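Side-chain contacts in uncharacterized protein lp_2219 (Lactobacillus plantarum, PDB 3HFQ), which is of unknown function but has the seven-bladed beta-propeller fold of the lactonase family, and so may act on a lactone or related sugar derivative: residues A[2-7]-A[68-73]; A[16-21]-A[40-45]; A[155-158]-A[163-166]; A[231-236]-A[278-283]; A[256-259]-A[264-267]. The protein carries 1 engineered substitution. All blocks are in the same frame, centred on the assembly; numbering follows the deposited sequence.

Contact 1 of 5, residues A[2-7]-A[68-73]; sequences QERILF and WQIDGQ
Arg4 reaches Gly72 and Gln73 through a fully extended side chain: chi1 of -171° sets CG opposite the backbone N, and the chain stays extended to NE and on into the guanidinium. Gln73 does the reverse, folding at chi2 (-72°) so that its amide turns back over the arginine. The guanidinium meets the chain at Gly72 by its edge. Gly72 O sits 2.7 Å from Arg4 NH1 and 2.9 Å from Arg4 NH2, a forked pair of weak hydrogen bonds, both strongly bent. Over one face of the same group lies Gln73 NE2, 3.1 Å above the plane and near its centre, with the two planes 50° apart. Both Arg4 NE and this NE2 are donors, so their approach is packing and not bonding. Ile70 CG2 lies obliquely against the guanidinium, 3.6 Å from Arg4 NH1. Gln20 supplies a stronger hold: its OE1 takes a hydrogen bond from Arg4 NH2 while its NE2 bonds Gln73 O, tying both sides together. The contact lies at the surface, where strand 2-9, paired with strands 17-24 and 334-339 in one blade, faces the end of strand 62-71 in the next.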
# COMPACT_ATOMS: atom_id res chain seq x y z
N GLN A 2 17.41 9.32 -14.17
CA GLN A 2 16.28 8.47 -14.53
C GLN A 2 15.97 7.50 -13.39
O GLN A 2 16.86 6.81 -12.90
CB GLN A 2 16.59 7.68 -15.80
CG GLN A 2 16.99 8.54 -17.00
CD GLN A 2 17.27 7.70 -18.24
OE1 GLN A 2 18.00 6.71 -18.19
NE2 GLN A 2 16.70 8.11 -19.37
N GLU A 3 14.70 7.45 -12.99
CA GLU A 3 14.27 6.55 -11.92
C GLU A 3 13.18 5.63 -12.44
O GLU A 3 12.16 6.08 -12.97
CB GLU A 3 13.77 7.35 -10.72
CG GLU A 3 14.85 8.18 -10.05
CD GLU A 3 14.35 8.95 -8.86
OE1 GLU A 3 13.32 9.66 -9.00
OE2 GLU A 3 14.97 8.86 -7.78
N ARG A 4 13.40 4.33 -12.26
CA ARG A 4 12.48 3.30 -12.72
C ARG A 4 11.30 3.13 -11.76
O ARG A 4 11.47 3.14 -10.54
CB ARG A 4 13.24 1.98 -12.86
CG ARG A 4 12.46 0.87 -13.52
CD ARG A 4 13.33 -0.36 -13.59
NE ARG A 4 12.70 -1.45 -14.32
CZ ARG A 4 13.25 -2.65 -14.47
NH1 ARG A 4 14.43 -2.90 -13.94
NH2 ARG A 4 12.61 -3.60 -15.15
N ILE A 5 10.12 2.95 -12.34
CA ILE A 5 8.89 2.78 -11.57
C ILE A 5 8.10 1.59 -12.12
O ILE A 5 8.06 1.39 -13.33
CB ILE A 5 7.96 4.01 -11.70
CG1 ILE A 5 8.72 5.29 -11.40
CG2 ILE A 5 6.77 3.85 -10.76
CD1 ILE A 5 7.94 6.55 -11.72
N LEU A 6 7.49 0.82 -11.23
CA LEU A 6 6.68 -0.32 -11.64
C LEU A 6 5.23 -0.00 -11.30
O LEU A 6 4.94 0.58 -10.25
CB LEU A 6 7.12 -1.60 -10.90
CG LEU A 6 8.57 -2.04 -11.10
CD1 LEU A 6 8.79 -3.40 -10.43
CD2 LEU A 6 8.90 -2.11 -12.59
N PHE A 7 4.31 -0.38 -12.19
CA PHE A 7 2.89 -0.12 -11.99
C PHE A 7 2.07 -1.40 -11.88
O PHE A 7 2.10 -2.25 -12.78
CB PHE A 7 2.34 0.70 -13.16
CG PHE A 7 2.96 2.06 -13.30
CD1 PHE A 7 2.69 3.06 -12.36
CD2 PHE A 7 3.78 2.36 -14.38
CE1 PHE A 7 3.24 4.34 -12.51
CE2 PHE A 7 4.33 3.63 -14.54
CZ PHE A 7 4.06 4.62 -13.60
N TRP A 68 8.85 -13.17 -9.40
CA TRP A 68 9.61 -12.89 -10.62
C TRP A 68 11.01 -12.39 -10.28
O TRP A 68 11.22 -11.79 -9.24
CB TRP A 68 8.93 -11.78 -11.45
CG TRP A 68 7.45 -11.83 -11.53
CD1 TRP A 68 6.56 -11.45 -10.56
CD2 TRP A 68 6.67 -12.23 -12.65
NE1 TRP A 68 5.27 -11.61 -11.01
CE2 TRP A 68 5.31 -12.11 -12.29
CE3 TRP A 68 6.99 -12.73 -13.93
CZ2 TRP A 68 4.27 -12.42 -13.17
CZ3 TRP A 68 5.96 -13.04 -14.80
CH2 TRP A 68 4.61 -12.90 -14.41
N GLN A 69 11.96 -12.66 -11.18
CA GLN A 69 13.31 -12.17 -11.01
C GLN A 69 13.45 -11.07 -12.05
O GLN A 69 13.26 -11.31 -13.24
CB GLN A 69 14.36 -13.25 -11.29
CG GLN A 69 15.80 -12.69 -11.34
CD GLN A 69 16.30 -12.22 -9.99
OE1 GLN A 69 16.53 -13.02 -9.09
NE2 GLN A 69 16.46 -10.91 -9.84
N ILE A 70 13.77 -9.86 -11.61
CA ILE A 70 13.94 -8.75 -12.54
C ILE A 70 15.36 -8.80 -13.09
O ILE A 70 16.32 -8.97 -12.33
CB ILE A 70 13.72 -7.38 -11.85
CG1 ILE A 70 12.33 -7.34 -11.21
CG2 ILE A 70 13.87 -6.26 -12.86
CD1 ILE A 70 11.20 -7.65 -12.16
N ASP A 71 15.49 -8.66 -14.40
CA ASP A 71 16.80 -8.67 -15.06
C ASP A 71 16.78 -7.56 -16.11
O ASP A 71 16.24 -7.73 -17.20
CB ASP A 71 17.04 -10.04 -15.72
CG ASP A 71 18.34 -10.10 -16.50
OD1 ASP A 71 19.25 -9.29 -16.21
OD2 ASP A 71 18.46 -10.97 -17.39
N GLY A 72 17.37 -6.42 -15.75
CA GLY A 72 17.37 -5.29 -16.66
C GLY A 72 15.93 -4.83 -16.79
O GLY A 72 15.22 -4.72 -15.79
N GLN A 73 15.49 -4.56 -18.02
CA GLN A 73 14.13 -4.11 -18.26
C GLN A 73 13.19 -5.28 -18.56
O GLN A 73 12.17 -5.11 -19.23
CB GLN A 73 14.10 -3.13 -19.44
CG GLN A 73 14.78 -1.80 -19.13
CD GLN A 73 13.98 -0.95 -18.18
OE1 GLN A 73 13.02 -0.28 -18.57
NE2 GLN A 73 14.35 -0.98 -16.91

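Contact 2 of 5, residues A[16-21]-A[40-45]; sequences QGIYQG and QNPTYL
Ile18 packs against Pro42 and Leu45 with two different parts of its longer branch. Its CG1 lies 3.6 Å from Pro42 CB, on the flank of the proline ring, while its CD1 runs on to meet Leu45 CD2 at 3.7 Å. The shorter branch joins more loosely, Ile18 CG2 standing 4.1 Å from Leu45 CD1. With chi1 at -57° and chi2 at 169° the longer branch is drawn out from the strand, and it slides past both partners in the opposite direction instead of meeting them head-on. Beside it the backbone takes part: Pro42 CG rests 3.7 Å from Gly17 C. Gly17 has a positive phi and backbone angles that suit glycine, and its bare backbone lies against the proline ring.

The next shell fixes these pieces. Pro42 is the centre of an inverse gamma turn, in which Thr43 N makes a weak hydrogen bond to Asn41 O (2.8 Å); the turn presents the ring to Ile18. On the strand side, Gln16 N donates to Tyr19 OH at 2.9 Å, folding the tyrosine back along the start of the strand, and Thr9 OG1 bonds Gly17 O. Asn41 OD1 accepts from Thr11 N, which ties the loop to the chain after strand 2-9.

The whole is a buried, apolar seam between blades: strand 17-24, flanked by strands 2-9 and 29-38, meets the connection that leads from strand 29-38 into strand 45-47, the first strand of the next blade, with Ser55 of strand 52-59 touching both Ile18 and Leu45.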
# COMPACT_ATOMS: atom_id res chain seq x y z
N GLN A 16 -2.58 -5.53 -19.46
CA GLN A 16 -2.03 -6.86 -19.70
C GLN A 16 -1.15 -7.34 -18.54
O GLN A 16 -0.55 -8.41 -18.62
CB GLN A 16 -1.22 -6.89 -21.00
CG GLN A 16 -2.06 -6.72 -22.25
CD GLN A 16 -1.23 -6.77 -23.51
OE1 GLN A 16 -0.30 -5.99 -23.68
NE2 GLN A 16 -1.56 -7.70 -24.40
N GLY A 17 -1.07 -6.54 -17.48
CA GLY A 17 -0.26 -6.93 -16.34
C GLY A 17 0.51 -5.82 -15.65
O GLY A 17 -0.04 -4.76 -15.36
N ILE A 18 1.78 -6.08 -15.39
CA ILE A 18 2.65 -5.12 -14.72
C ILE A 18 3.39 -4.26 -15.74
O ILE A 18 4.04 -4.78 -16.65
CB ILE A 18 3.68 -5.86 -13.83
CG1 ILE A 18 2.94 -6.74 -12.82
CG2 ILE A 18 4.57 -4.86 -13.10
CD1 ILE A 18 3.83 -7.70 -12.07
N TYR A 19 3.29 -2.95 -15.59
CA TYR A 19 3.96 -2.03 -16.49
C TYR A 19 5.16 -1.38 -15.81
O TYR A 19 5.31 -1.47 -14.59
CB TYR A 19 3.00 -0.94 -16.99
CG TYR A 19 1.89 -1.47 -17.87
CD1 TYR A 19 0.77 -2.09 -17.31
CD2 TYR A 19 1.99 -1.43 -19.26
CE1 TYR A 19 -0.22 -2.65 -18.11
CE2 TYR A 19 1.00 -1.99 -20.08
CZ TYR A 19 -0.10 -2.60 -19.49
OH TYR A 19 -1.08 -3.16 -20.27
N GLN A 20 6.01 -0.74 -16.60
CA GLN A 20 7.18 -0.08 -16.06
C GLN A 20 7.38 1.26 -16.75
O GLN A 20 7.08 1.41 -17.93
CB GLN A 20 8.42 -0.97 -16.20
CG GLN A 20 8.94 -1.16 -17.62
CD GLN A 20 10.03 -2.22 -17.69
OE1 GLN A 20 10.85 -2.35 -16.78
NE2 GLN A 20 10.05 -2.98 -18.78
N GLY A 21 7.88 2.23 -16.00
CA GLY A 21 8.11 3.54 -16.57
C GLY A 21 9.35 4.19 -16.02
O GLY A 21 10.12 3.58 -15.27
N GLN A 40 -2.23 -11.70 -14.54
CA GLN A 40 -3.58 -11.26 -14.21
C GLN A 40 -3.75 -10.63 -12.83
O GLN A 40 -3.29 -11.17 -11.83
CB GLN A 40 -4.56 -12.43 -14.35
CG GLN A 40 -4.80 -12.88 -15.79
CD GLN A 40 -5.44 -11.79 -16.63
OE1 GLN A 40 -6.55 -11.35 -16.36
NE2 GLN A 40 -4.73 -11.36 -17.67
N ASN A 41 -4.44 -9.49 -12.81
CA ASN A 41 -4.74 -8.73 -11.59
C ASN A 41 -3.59 -8.50 -10.60
O ASN A 41 -3.72 -8.79 -9.41
CB ASN A 41 -5.92 -9.37 -10.86
CG ASN A 41 -7.27 -8.85 -11.35
OD1 ASN A 41 -7.38 -8.24 -12.42
ND2 ASN A 41 -8.31 -9.11 -10.58
N PRO A 42 -2.46 -7.97 -11.08
CA PRO A 42 -1.32 -7.72 -10.19
C PRO A 42 -1.56 -6.37 -9.50
O PRO A 42 -0.85 -5.40 -9.75
CB PRO A 42 -0.15 -7.67 -11.15
CG PRO A 42 -0.76 -6.98 -12.35
CD PRO A 42 -2.10 -7.69 -12.48
N THR A 43 -2.58 -6.33 -8.64
CA THR A 43 -2.98 -5.10 -7.95
C THR A 43 -2.04 -4.54 -6.90
O THR A 43 -2.23 -3.41 -6.45
CB THR A 43 -4.38 -5.26 -7.33
OG1 THR A 43 -4.33 -6.20 -6.25
CG2 THR A 43 -5.37 -5.76 -8.38
N TYR A 44 -1.06 -5.32 -6.46
CA TYR A 44 -0.08 -4.81 -5.51
C TYR A 44 1.26 -5.50 -5.76
O TYR A 44 1.30 -6.67 -6.14
CB TYR A 44 -0.51 -5.00 -4.05
CG TYR A 44 -0.07 -3.83 -3.19
CD1 TYR A 44 -0.79 -2.63 -3.19
CD2 TYR A 44 1.09 -3.90 -2.41
CE1 TYR A 44 -0.35 -1.53 -2.45
CE2 TYR A 44 1.53 -2.80 -1.67
CZ TYR A 44 0.80 -1.62 -1.69
OH TYR A 44 1.23 -0.54 -0.95
N LEU A 45 2.34 -4.75 -5.55
CA LEU A 45 3.69 -5.23 -5.80
C LEU A 45 4.64 -5.02 -4.63
O LEU A 45 4.49 -4.07 -3.86
CB LEU A 45 4.26 -4.50 -7.01
CG LEU A 45 3.40 -4.45 -8.27
CD1 LEU A 45 4.02 -3.47 -9.27
CD2 LEU A 45 3.28 -5.84 -8.87

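Contact 3 of 5, residues A[155-158]-A[163-166]; sequences AVID and KVYV
Val156 and Tyr165 exchange two backbone hydrogen bonds, and Asp158 and Lys163 exchange two more, so these are the hydrogen-bonded pairs of an antiparallel sheet whose short strand axes run at 159°. The bonds of the first pair are both 2.7 Å, Val156 N to Tyr165 O and Tyr165 N to Val156 O. In the second, Asp158 N gives a straight bond to Lys163 O, whereas Lys163 N to Asp158 O is longer at 3.2 Å. Ile157 with Val164, between these two, and Ala155 with Val166, beyond the first, are the non-hydrogen-bonded pairs.

Apolar packing divides between the two faces. On one, Ile157 CG1 meets Val164 CG1 at 4.2 Å. On the other, Val156 CB stands beside Tyr165 CB, and the tyrosine ring, swung along the hairpin by chi1 of -64°, brings its edge to Asp158, with CE1 4.1 Å from Asp158 CB.

Polar side chains on this second face are linked through a water. It accepts a hydrogen bond from Tyr165 OH at 2.6 Å and donates one to Asp158 OD2 at the same distance. The carboxylate is further gripped by Ser141 OG at OD2 and by the backbone N of His142 and of Ser161 at OD1. His129 meets the Tyr165 ring edge-to-face.

Strands 154-158 and 163-169 thus form a tight beta hairpin, the middle two strands of a four-stranded antiparallel blade, the repeating unit of a beta-propeller.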
# COMPACT_ATOMS: atom_id res chain seq x y z
N ALA A 155 2.20 -5.98 11.59
CA ALA A 155 0.95 -5.27 11.78
C ALA A 155 -0.00 -5.77 10.70
O ALA A 155 0.33 -5.76 9.52
CB ALA A 155 1.17 -3.77 11.63
N VAL A 156 -1.18 -6.22 11.12
CA VAL A 156 -2.19 -6.75 10.21
C VAL A 156 -3.49 -5.98 10.42
O VAL A 156 -4.05 -5.97 11.51
CB VAL A 156 -2.41 -8.27 10.47
CG1 VAL A 156 -3.49 -8.82 9.55
CG2 VAL A 156 -1.09 -9.02 10.26
N ILE A 157 -3.98 -5.33 9.36
CA ILE A 157 -5.19 -4.51 9.45
C ILE A 157 -6.45 -5.16 8.89
O ILE A 157 -6.46 -5.60 7.74
CB ILE A 157 -4.97 -3.16 8.74
CG1 ILE A 157 -3.72 -2.48 9.30
CG2 ILE A 157 -6.19 -2.27 8.90
CD1 ILE A 157 -3.30 -1.24 8.54
N ASP A 158 -7.51 -5.19 9.69
CA ASP A 158 -8.78 -5.77 9.28
C ASP A 158 -9.80 -4.65 9.07
O ASP A 158 -10.34 -4.10 10.03
CB ASP A 158 -9.29 -6.74 10.35
CG ASP A 158 -10.44 -7.61 9.85
OD1 ASP A 158 -11.25 -7.13 9.04
OD2 ASP A 158 -10.54 -8.77 10.29
N LYS A 163 -10.18 -3.50 13.22
CA LYS A 163 -9.11 -3.87 14.13
C LYS A 163 -7.73 -3.86 13.49
O LYS A 163 -7.57 -4.12 12.29
CB LYS A 163 -9.37 -5.26 14.71
CG LYS A 163 -10.57 -5.34 15.64
CD LYS A 163 -10.87 -6.78 16.01
CE LYS A 163 -12.11 -6.89 16.90
NZ LYS A 163 -11.93 -6.21 18.21
N VAL A 164 -6.73 -3.55 14.31
CA VAL A 164 -5.35 -3.56 13.86
C VAL A 164 -4.63 -4.55 14.77
O VAL A 164 -4.46 -4.31 15.97
CB VAL A 164 -4.66 -2.18 13.99
CG1 VAL A 164 -3.22 -2.28 13.51
CG2 VAL A 164 -5.41 -1.14 13.15
N TYR A 165 -4.23 -5.68 14.19
CA TYR A 165 -3.54 -6.71 14.93
C TYR A 165 -2.03 -6.54 14.81
O TYR A 165 -1.52 -6.00 13.83
CB TYR A 165 -3.86 -8.10 14.38
CG TYR A 165 -5.30 -8.55 14.49
CD1 TYR A 165 -6.25 -8.16 13.54
CD2 TYR A 165 -5.70 -9.40 15.52
CE1 TYR A 165 -7.57 -8.61 13.62
CE2 TYR A 165 -7.01 -9.85 15.61
CZ TYR A 165 -7.94 -9.47 14.65
OH TYR A 165 -9.23 -9.93 14.74
N VAL A 166 -1.32 -7.01 15.83
CA VAL A 166 0.13 -7.02 15.81
C VAL A 166 0.47 -8.47 16.13
O VAL A 166 0.02 -9.01 17.14
CB VAL A 166 0.76 -6.10 16.86
CG1 VAL A 166 2.28 -6.31 16.87
CG2 VAL A 166 0.45 -4.64 16.52
O HOH W 1 -10.85 -9.44 12.77

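Contact 4 of 5, residues A[231-236]-A[278-283]; sequences TIPADY and IQQIST
The carboxamide of Gln280 is the flat group that reaches Thr231, and it meets that residue's carbonyl with its end and not with a face. As modelled, Gln280 OE1 lies 2.8 Å from Thr231 O, a close pair whose nature is undecided. Toward one side of the amide stand Ile232 and Pro233, whose CA and CD respectively lie close to its end; toward the other lies the methyl group of Ala265 on the adjacent strand. A bend at chi2 (-81°) folds the glutamine chain so that its amide reaches across to the loop. Segment 231-236 offers mostly backbone here: Thr231 with its carbonyl, then Ile232, whose side chain turns away toward Asn258 and Asn240, then CD of the proline ring. From Pro233 the chain enters a type I turn closed by Tyr236 N to Pro233 O, 3.2 Å. Gln280 itself follows a classic beta bulge, in which Ile278 and Gln279 both face Val266. The loop 231-236 leaves the outermost strand of one blade, 222-230, and passes beside the outermost strand of the next, 275-282, so the contact is a seam at the rim of the propeller. Two carbonyl oxygens would not be expected to sit so close, which makes the modelled orientation of the Gln280 amide doubtful; turned over, it might place an N-H toward Thr231 O and make this a hydrogen bond between blades.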
# COMPACT_ATOMS: atom_id res chain seq x y z
N THR A 231 -9.77 13.47 6.10
CA THR A 231 -8.92 13.55 4.92
C THR A 231 -9.56 14.32 3.78
O THR A 231 -8.96 14.49 2.72
CB THR A 231 -8.53 12.14 4.42
OG1 THR A 231 -9.68 11.46 3.92
CG2 THR A 231 -7.92 11.32 5.56
N ILE A 232 -10.79 14.79 4.00
CA ILE A 232 -11.54 15.56 3.00
C ILE A 232 -12.33 16.67 3.69
O ILE A 232 -12.46 16.67 4.91
CB ILE A 232 -12.53 14.67 2.21
CG1 ILE A 232 -13.45 13.93 3.19
CG2 ILE A 232 -11.77 13.69 1.33
CD1 ILE A 232 -14.58 13.17 2.51
N PRO A 233 -12.87 17.62 2.90
CA PRO A 233 -13.65 18.72 3.48
C PRO A 233 -14.81 18.20 4.34
O PRO A 233 -15.39 17.15 4.05
CB PRO A 233 -14.14 19.48 2.26
CG PRO A 233 -13.00 19.30 1.30
CD PRO A 233 -12.69 17.82 1.46
N ALA A 234 -15.13 18.95 5.38
CA ALA A 234 -16.20 18.57 6.29
C ALA A 234 -17.56 18.51 5.60
O ALA A 234 -18.44 17.74 6.01
CB ALA A 234 -16.26 19.54 7.46
N ASP A 235 -17.74 19.29 4.54
CA ASP A 235 -19.02 19.31 3.84
C ASP A 235 -19.12 18.39 2.62
O ASP A 235 -20.17 18.33 1.98
CB ASP A 235 -19.39 20.74 3.42
CG ASP A 235 -18.28 21.42 2.64
OD1 ASP A 235 -17.37 20.72 2.16
OD2 ASP A 235 -18.34 22.66 2.50
N TYR A 236 -18.04 17.68 2.28
CA TYR A 236 -18.09 16.77 1.13
C TYR A 236 -18.80 15.49 1.56
O TYR A 236 -18.22 14.63 2.23
CB TYR A 236 -16.69 16.44 0.63
CG TYR A 236 -16.70 15.80 -0.75
CD1 TYR A 236 -16.98 16.56 -1.89
CD2 TYR A 236 -16.49 14.43 -0.90
CE1 TYR A 236 -17.05 15.96 -3.15
CE2 TYR A 236 -16.56 13.82 -2.16
CZ TYR A 236 -16.84 14.59 -3.28
OH TYR A 236 -16.92 14.00 -4.51
N ILE A 278 -2.43 20.71 5.27
CA ILE A 278 -1.86 21.90 4.64
C ILE A 278 -2.14 22.00 3.14
O ILE A 278 -1.89 23.04 2.53
CB ILE A 278 -0.33 22.00 4.88
CG1 ILE A 278 0.38 20.81 4.24
CG2 ILE A 278 -0.04 22.05 6.38
CD1 ILE A 278 1.88 20.98 4.17
N GLN A 279 -2.64 20.92 2.55
CA GLN A 279 -2.94 20.94 1.12
C GLN A 279 -3.83 19.79 0.62
O GLN A 279 -3.75 18.66 1.12
CB GLN A 279 -1.64 20.95 0.30
CG GLN A 279 -1.86 20.87 -1.22
CD GLN A 279 -0.57 20.90 -2.03
OE1 GLN A 279 0.44 20.31 -1.64
NE2 GLN A 279 -0.60 21.56 -3.18
N GLN A 280 -4.67 20.11 -0.35
CA GLN A 280 -5.56 19.15 -1.01
C GLN A 280 -5.30 19.41 -2.50
O GLN A 280 -5.57 20.51 -2.98
CB GLN A 280 -7.03 19.45 -0.70
CG GLN A 280 -7.51 19.02 0.69
CD GLN A 280 -7.84 17.54 0.78
OE1 GLN A 280 -8.36 17.08 1.80
NE2 GLN A 280 -7.56 16.79 -0.28
N ILE A 281 -4.76 18.43 -3.21
CA ILE A 281 -4.47 18.61 -4.63
C ILE A 281 -5.03 17.48 -5.48
O ILE A 281 -4.85 16.30 -5.18
CB ILE A 281 -2.94 18.75 -4.86
CG1 ILE A 281 -2.65 19.05 -6.33
CG2 ILE A 281 -2.22 17.49 -4.39
CD1 ILE A 281 -1.23 19.52 -6.59
N SER A 282 -5.73 17.85 -6.55
CA SER A 282 -6.33 16.87 -7.44
C SER A 282 -5.30 15.90 -8.02
O SER A 282 -4.16 16.28 -8.28
CB SER A 282 -7.05 17.58 -8.59
OG SER A 282 -7.53 16.65 -9.55
N THR A 283 -5.72 14.66 -8.21
CA THR A 283 -4.85 13.64 -8.79
C THR A 283 -5.00 13.62 -10.31
O THR A 283 -4.38 12.80 -11.00
CB THR A 283 -5.15 12.24 -8.21
OG1 THR A 283 -6.52 11.89 -8.46
CG2 THR A 283 -4.89 12.22 -6.71

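Contact 5 of 5, residues A[256-259]-A[264-267]; sequences VSNR and LAVF. With PO4 (phosphate ion), chain C.
Val256 pairs with Ala265, and Ser257 with Leu264, in an antiparallel beta hairpin that forms the middle of one propeller blade, between strands 241-247 and 275-282. Val256 and Ala265 are a hydrogen-bonded pair: Ala265 N to Val256 O is 2.8 Å, Val256 N to Ala265 O 3.1 Å. Leu264 CA adds a CH...O contact to the same Val256 O. The short strand axes make an angle of 149°, antiparallel with a marked twist.

Side chains pack on both faces. Val256, with chi1 of 65°, directs CG1 to Ala265 CB at 3.8 Å and to the edge of the Phe267 ring, where CE1 is 3.9 Å away. On the other face Leu264 CD2 covers Ser257 CB at 3.6 Å, while Ser257 OG is held by Pro288 O and Ala244 N.

Arg259, clear of strand 264-267, bends at chi3 (-69°) and brings its guanidinium to a phosphate ion, with both terminal nitrogens on one oxygen: NH1 to O2 is 2.7 Å, NH2 to O2 3.0 Å, the phosphorus near the guanidinium plane. Glu206 forms a salt bridge with NH2, Gly241 O accepts from Arg259 NE and Ala242 O from NH2; with the phosphate these bonds would fix the rotation of the guanidinium.

His144 and Arg190, from other blades, bind the same phosphate. The ion probably came from the crystallisation liquor; it lies near the propeller axis at one end of the central channel, and the basic groups gathered round it are consistent with, though no proof of, a site for an anionic ligand there.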
# COMPACT_ATOMS: atom_id res chain seq x y z
N VAL A 256 -2.00 11.20 1.94
CA VAL A 256 -3.04 10.18 1.81
C VAL A 256 -3.85 10.44 0.54
O VAL A 256 -4.06 11.59 0.16
CB VAL A 256 -3.98 10.15 3.04
CG1 VAL A 256 -4.77 11.45 3.14
CG2 VAL A 256 -4.93 8.96 2.95
N SER A 257 -4.26 9.38 -0.15
CA SER A 257 -5.05 9.55 -1.36
C SER A 257 -6.53 9.32 -1.08
O SER A 257 -6.91 8.48 -0.26
CB SER A 257 -4.56 8.59 -2.47
OG SER A 257 -4.70 7.24 -2.09
N ASN A 258 -7.37 10.08 -1.78
CA ASN A 258 -8.82 10.00 -1.62
C ASN A 258 -9.50 9.57 -2.92
O ASN A 258 -9.36 10.23 -3.94
CB ASN A 258 -9.37 11.37 -1.20
CG ASN A 258 -8.93 11.79 0.19
OD1 ASN A 258 -8.20 12.77 0.35
ND2 ASN A 258 -9.36 11.05 1.19
N ARG A 259 -10.24 8.46 -2.86
CA ARG A 259 -10.97 7.97 -4.03
C ARG A 259 -12.40 8.49 -3.95
O ARG A 259 -13.18 8.08 -3.10
CB ARG A 259 -10.99 6.44 -4.03
CG ARG A 259 -9.64 5.81 -4.30
CD ARG A 259 -9.71 4.32 -4.07
NE ARG A 259 -9.88 4.02 -2.64
CZ ARG A 259 -9.91 2.79 -2.14
NH1 ARG A 259 -9.78 1.74 -2.94
NH2 ARG A 259 -10.04 2.61 -0.83
N LEU A 264 -4.88 14.21 -3.18
CA LEU A 264 -3.85 13.73 -2.27
C LEU A 264 -3.95 14.82 -1.22
O LEU A 264 -3.95 16.01 -1.55
CB LEU A 264 -2.46 13.76 -2.91
CG LEU A 264 -2.11 12.75 -4.00
CD1 LEU A 264 -0.60 12.74 -4.20
CD2 LEU A 264 -2.59 11.35 -3.61
N ALA A 265 -4.11 14.43 0.04
CA ALA A 265 -4.19 15.40 1.12
C ALA A 265 -2.84 15.37 1.82
O ALA A 265 -2.33 14.30 2.13
CB ALA A 265 -5.30 15.03 2.09
N VAL A 266 -2.27 16.54 2.05
CA VAL A 266 -0.96 16.65 2.68
C VAL A 266 -1.09 17.17 4.10
O VAL A 266 -1.77 18.18 4.35
CB VAL A 266 -0.05 17.60 1.89
CG1 VAL A 266 1.36 17.54 2.45
CG2 VAL A 266 -0.07 17.23 0.41
N PHE A 267 -0.44 16.49 5.04
CA PHE A 267 -0.47 16.88 6.44
C PHE A 267 0.94 17.11 6.98
O PHE A 267 1.87 16.37 6.65
CB PHE A 267 -1.11 15.79 7.31
CG PHE A 267 -2.56 15.53 7.00
CD1 PHE A 267 -2.92 14.73 5.92
CD2 PHE A 267 -3.56 16.06 7.81
CE1 PHE A 267 -4.25 14.46 5.64
CE2 PHE A 267 -4.90 15.80 7.55
CZ PHE A 267 -5.25 15.00 6.46
P PO4 C . -10.48 -1.47 -1.16
O1 PO4 C . -11.69 -1.15 -2.12
O2 PO4 C . -9.44 -0.29 -1.22
O3 PO4 C . -11.00 -1.65 0.31
O4 PO4 C . -9.77 -2.80 -1.63

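In the fold
Contacts 2, 3 and 5 are buried, contact 1 lies at the surface and contact 4 is partly buried. Contacts 3 and 5 are equivalent hairpins inside two different blades, held by backbone hydrogen bonds, with centres 22 Å apart. Contacts 1, 2 and 4 join successive blades instead: contact 2 by apolar packing, contacts 1 and 4 chiefly by a long polar side chain reaching a backbone carbonyl, contact 1 at the surface of one end of the propeller and contact 4 at its outer rim. Contacts 1 and 2 share the blade closed by strand 334-339 and touch through Arg4 and Gln20. Contacts 4 and 5 touch along strands 263-269 and 275-282, so one blade carries both hairpin and seam.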